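Local coordinates for nucleoside-diphosphate-sugar epimerase (Pseudomonas aeruginosa, PDB 2X4G), which probably acts as an NAD-dependent epimerase or dehydrogenase of nucleotide-linked sugars, probably binding its nicotinamide adenine dinucleotide (NAD-type) cofactor in a Rossmann-type domain, at residues 177-189 / 212-224. Sequence-based numbering, arbitrary orientation.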
# COMPACT_ATOMS: atom_id res chain seq x y z
N VAL A 177 1.60 -35.06 -0.76
CA VAL A 177 2.37 -34.77 -1.95
C VAL A 177 2.19 -33.27 -2.24
O VAL A 177 1.12 -32.72 -1.97
CB VAL A 177 1.89 -35.62 -3.15
CG1 VAL A 177 2.64 -35.24 -4.44
CG2 VAL A 177 2.02 -37.14 -2.84
N ILE A 178 3.21 -32.61 -2.78
CA ILE A 178 3.10 -31.19 -3.11
C ILE A 178 3.17 -30.94 -4.62
O ILE A 178 4.16 -31.28 -5.27
CB ILE A 178 4.18 -30.39 -2.42
CG1 ILE A 178 4.14 -30.65 -0.92
CG2 ILE A 178 3.99 -28.91 -2.68
CD1 ILE A 178 5.33 -30.09 -0.21
N GLY A 179 2.11 -30.32 -5.15
CA GLY A 179 2.00 -29.95 -6.56
C GLY A 179 2.06 -28.45 -6.70
O GLY A 179 1.32 -27.74 -6.05
N ILE A 180 2.97 -27.98 -7.55
CA ILE A 180 3.34 -26.58 -7.65
C ILE A 180 3.17 -26.17 -9.09
O ILE A 180 4.08 -26.36 -9.88
CB ILE A 180 4.83 -26.35 -7.28
CG1 ILE A 180 5.15 -26.89 -5.88
CG2 ILE A 180 5.19 -24.86 -7.35
CD1 ILE A 180 6.64 -26.73 -5.52
N PRO A 181 2.01 -25.61 -9.45
CA PRO A 181 1.85 -25.15 -10.82
C PRO A 181 2.50 -23.80 -11.05
O PRO A 181 2.71 -23.05 -10.10
CB PRO A 181 0.35 -25.04 -10.96
CG PRO A 181 -0.11 -24.66 -9.63
CD PRO A 181 0.78 -25.40 -8.67
N GLY A 182 2.82 -23.49 -12.30
CA GLY A 182 3.19 -22.14 -12.68
C GLY A 182 1.97 -21.23 -12.63
O GLY A 182 0.91 -21.63 -12.14
N MET A 183 2.12 -20.00 -13.12
CA MET A 183 1.00 -19.08 -13.23
C MET A 183 -0.10 -19.74 -14.09
O MET A 183 0.10 -19.99 -15.27
CB MET A 183 1.48 -17.78 -13.87
CG MET A 183 0.54 -16.60 -13.70
SD MET A 183 0.85 -15.28 -14.89
CE MET A 183 -0.49 -14.16 -14.50
N VAL A 184 -1.25 -20.02 -13.47
CA VAL A 184 -2.37 -20.72 -14.12
C VAL A 184 -3.27 -19.76 -14.90
O VAL A 184 -3.79 -18.81 -14.35
CB VAL A 184 -3.21 -21.46 -13.07
CG1 VAL A 184 -4.37 -22.20 -13.72
CG2 VAL A 184 -2.33 -22.44 -12.28
N LEU A 185 -3.46 -20.02 -16.19
CA LEU A 185 -4.29 -19.15 -17.03
C LEU A 185 -5.27 -20.02 -17.81
O LEU A 185 -4.88 -21.09 -18.31
CB LEU A 185 -3.42 -18.36 -18.02
CG LEU A 185 -2.61 -17.18 -17.47
CD1 LEU A 185 -1.70 -16.68 -18.56
CD2 LEU A 185 -3.52 -16.06 -16.99
N GLY A 186 -6.53 -19.57 -17.91
CA GLY A 186 -7.53 -20.32 -18.67
C GLY A 186 -8.94 -19.86 -18.46
O GLY A 186 -9.18 -18.78 -17.98
N GLU A 187 -9.89 -20.70 -18.83
CA GLU A 187 -11.30 -20.36 -18.62
C GLU A 187 -11.78 -20.71 -17.19
O GLU A 187 -11.14 -21.47 -16.46
CB GLU A 187 -12.19 -21.02 -19.66
CG GLU A 187 -12.09 -22.52 -19.71
CD GLU A 187 -12.99 -23.14 -20.77
OE1 GLU A 187 -13.66 -22.40 -21.52
OE2 GLU A 187 -13.00 -24.39 -20.89
N LEU A 188 -12.91 -20.14 -16.82
CA LEU A 188 -13.50 -20.32 -15.50
C LEU A 188 -12.76 -19.58 -14.39
O LEU A 188 -12.70 -20.06 -13.30
CB LEU A 188 -13.64 -21.82 -15.15
CG LEU A 188 -14.20 -22.74 -16.26
CD1 LEU A 188 -14.36 -24.17 -15.80
CD2 LEU A 188 -15.51 -22.21 -16.83
N ASP A 189 -12.23 -18.39 -14.66
CA ASP A 189 -11.40 -17.66 -13.67
C ASP A 189 -12.24 -16.53 -13.09
O ASP A 189 -12.26 -15.43 -13.63
CB ASP A 189 -10.13 -17.12 -14.35
CG ASP A 189 -9.14 -16.49 -13.38
OD1 ASP A 189 -9.26 -16.72 -12.16
OD2 ASP A 189 -8.21 -15.77 -13.83
N GLY A 212 10.66 -9.45 -16.62
CA GLY A 212 10.63 -10.61 -15.72
C GLY A 212 10.39 -11.94 -16.42
O GLY A 212 9.81 -12.00 -17.51
N GLN A 213 10.84 -13.00 -15.78
CA GLN A 213 10.72 -14.33 -16.34
C GLN A 213 9.58 -15.00 -15.61
O GLN A 213 9.43 -14.82 -14.41
CB GLN A 213 12.01 -15.12 -16.12
CG GLN A 213 13.27 -14.38 -16.49
CD GLN A 213 14.46 -15.30 -16.57
OE1 GLN A 213 15.10 -15.44 -17.63
NE2 GLN A 213 14.74 -15.99 -15.46
N ARG A 214 8.79 -15.80 -16.32
CA ARG A 214 7.63 -16.45 -15.73
C ARG A 214 7.25 -17.72 -16.45
O ARG A 214 7.43 -17.80 -17.65
CB ARG A 214 6.45 -15.48 -15.78
CG ARG A 214 5.30 -15.90 -14.90
CD ARG A 214 4.25 -14.81 -14.79
NE ARG A 214 4.74 -13.68 -14.01
CZ ARG A 214 4.82 -13.65 -12.68
NH1 ARG A 214 4.46 -14.71 -11.95
NH2 ARG A 214 5.29 -12.56 -12.08
N ASN A 215 6.75 -18.70 -15.71
CA ASN A 215 6.14 -19.89 -16.31
C ASN A 215 4.63 -19.84 -16.19
O ASN A 215 4.08 -19.70 -15.08
CB ASN A 215 6.63 -21.18 -15.68
CG ASN A 215 6.18 -22.43 -16.46
OD1 ASN A 215 5.17 -23.04 -16.13
ND2 ASN A 215 6.92 -22.79 -17.51
N VAL A 216 3.98 -19.96 -17.35
CA VAL A 216 2.54 -19.91 -17.48
C VAL A 216 2.03 -21.30 -17.84
O VAL A 216 2.69 -22.01 -18.60
CB VAL A 216 2.16 -18.91 -18.58
CG1 VAL A 216 0.72 -19.11 -19.05
CG2 VAL A 216 2.34 -17.52 -18.06
N ILE A 217 0.89 -21.70 -17.28
CA ILE A 217 0.32 -23.03 -17.54
C ILE A 217 -1.18 -22.95 -17.76
O ILE A 217 -1.89 -22.16 -17.15
CB ILE A 217 0.61 -24.07 -16.41
CG1 ILE A 217 0.25 -25.49 -16.91
CG2 ILE A 217 -0.13 -23.72 -15.14
CD1 ILE A 217 0.12 -26.52 -15.87
N ASP A 218 -1.64 -23.79 -18.69
CA ASP A 218 -3.03 -23.83 -19.09
C ASP A 218 -3.84 -24.43 -17.91
O ASP A 218 -3.41 -25.38 -17.26
CB ASP A 218 -3.11 -24.65 -20.39
CG ASP A 218 -4.53 -24.92 -20.87
OD1 ASP A 218 -5.01 -24.15 -21.73
OD2 ASP A 218 -5.16 -25.93 -20.44
N ALA A 219 -4.99 -23.84 -17.62
CA ALA A 219 -5.75 -24.24 -16.46
C ALA A 219 -6.19 -25.70 -16.57
O ALA A 219 -6.04 -26.47 -15.61
CB ALA A 219 -6.94 -23.34 -16.27
N ALA A 220 -6.74 -26.07 -17.72
CA ALA A 220 -7.28 -27.42 -17.91
C ALA A 220 -6.20 -28.44 -17.62
O ALA A 220 -6.44 -29.41 -16.94
CB ALA A 220 -7.85 -27.61 -19.34
N GLU A 221 -4.99 -28.19 -18.12
CA GLU A 221 -3.88 -29.10 -17.91
C GLU A 221 -3.45 -29.13 -16.46
O GLU A 221 -3.25 -30.22 -15.91
CB GLU A 221 -2.67 -28.77 -18.80
CG GLU A 221 -3.03 -28.45 -20.22
CD GLU A 221 -2.16 -29.13 -21.25
OE1 GLU A 221 -2.44 -30.31 -21.54
OE2 GLU A 221 -1.25 -28.48 -21.80
N ALA A 222 -3.28 -27.96 -15.85
CA ALA A 222 -2.78 -27.89 -14.47
C ALA A 222 -3.66 -28.76 -13.55
O ALA A 222 -3.16 -29.46 -12.69
CB ALA A 222 -2.70 -26.46 -13.98
N GLY A 223 -4.96 -28.74 -13.79
CA GLY A 223 -5.89 -29.65 -13.12
C GLY A 223 -5.58 -31.13 -13.32
O GLY A 223 -5.71 -31.92 -12.40
N ARG A 224 -5.20 -31.51 -14.52
CA ARG A 224 -4.85 -32.88 -14.78
C ARG A 224 -3.53 -33.23 -14.11
O ARG A 224 -3.37 -34.32 -13.54
CB ARG A 224 -4.83 -33.14 -16.28
CG ARG A 224 -6.24 -32.98 -16.91
CD ARG A 224 -6.38 -33.54 -18.32
NE ARG A 224 -5.86 -32.58 -19.28
CZ ARG A 224 -6.59 -31.71 -19.98
NH1 ARG A 224 -7.92 -31.64 -19.86
NH2 ARG A 224 -5.97 -30.88 -20.82
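Met183 and Leu185 hydrogen-bond with both their N-H and C=O groups to the chain running from Asn215 to Ala219, pairing strand 183-185 in parallel with strand 213-218. Met183 N donates to Asn215 O (2.8 Å), and Met183 O takes Ile217 N; Leu185 N then reaches Ile217 O in the straightest bond of the four, 167° at the hydrogen. The last, Ala219 N to Leu185 O at 2.8 Å, is more bent, the donor standing above the carbonyl plane where the strand turns into helix 219-232. Asp218 is the N-cap of that helix: its OD2 accepts from Glu221 N through the anti lone pair, while OD1 takes a hydrogen bond from Thr326 OG1 and a salt bridge from Arg329 NH1.

Side chains pack on both faces of the pairing. On one, Val184 and Ile217 lie side by side, CG2 to CG2 at 3.8 Å. With Val184 CG1 anti to the backbone N (chi1 -180°), that methyl comes against Ala219, 3.8 Å from its CB. On the other, Leu185 CD1 meets Val216 CG1 at 3.5 Å, and the extended Met183 chain brings SD beside Arg214 CD; Arg214 NH1 is hydrogen-bonded to Tyr128 OH.

Strand 176-185 follows 121-124 in the Rossmann-type sheet; its earlier part also pairs in parallel with strand 238-247, which runs antiparallel to 213-218. Helix 323-336 touches Leu185, and helix 24-35 reaches Ala219 through His28.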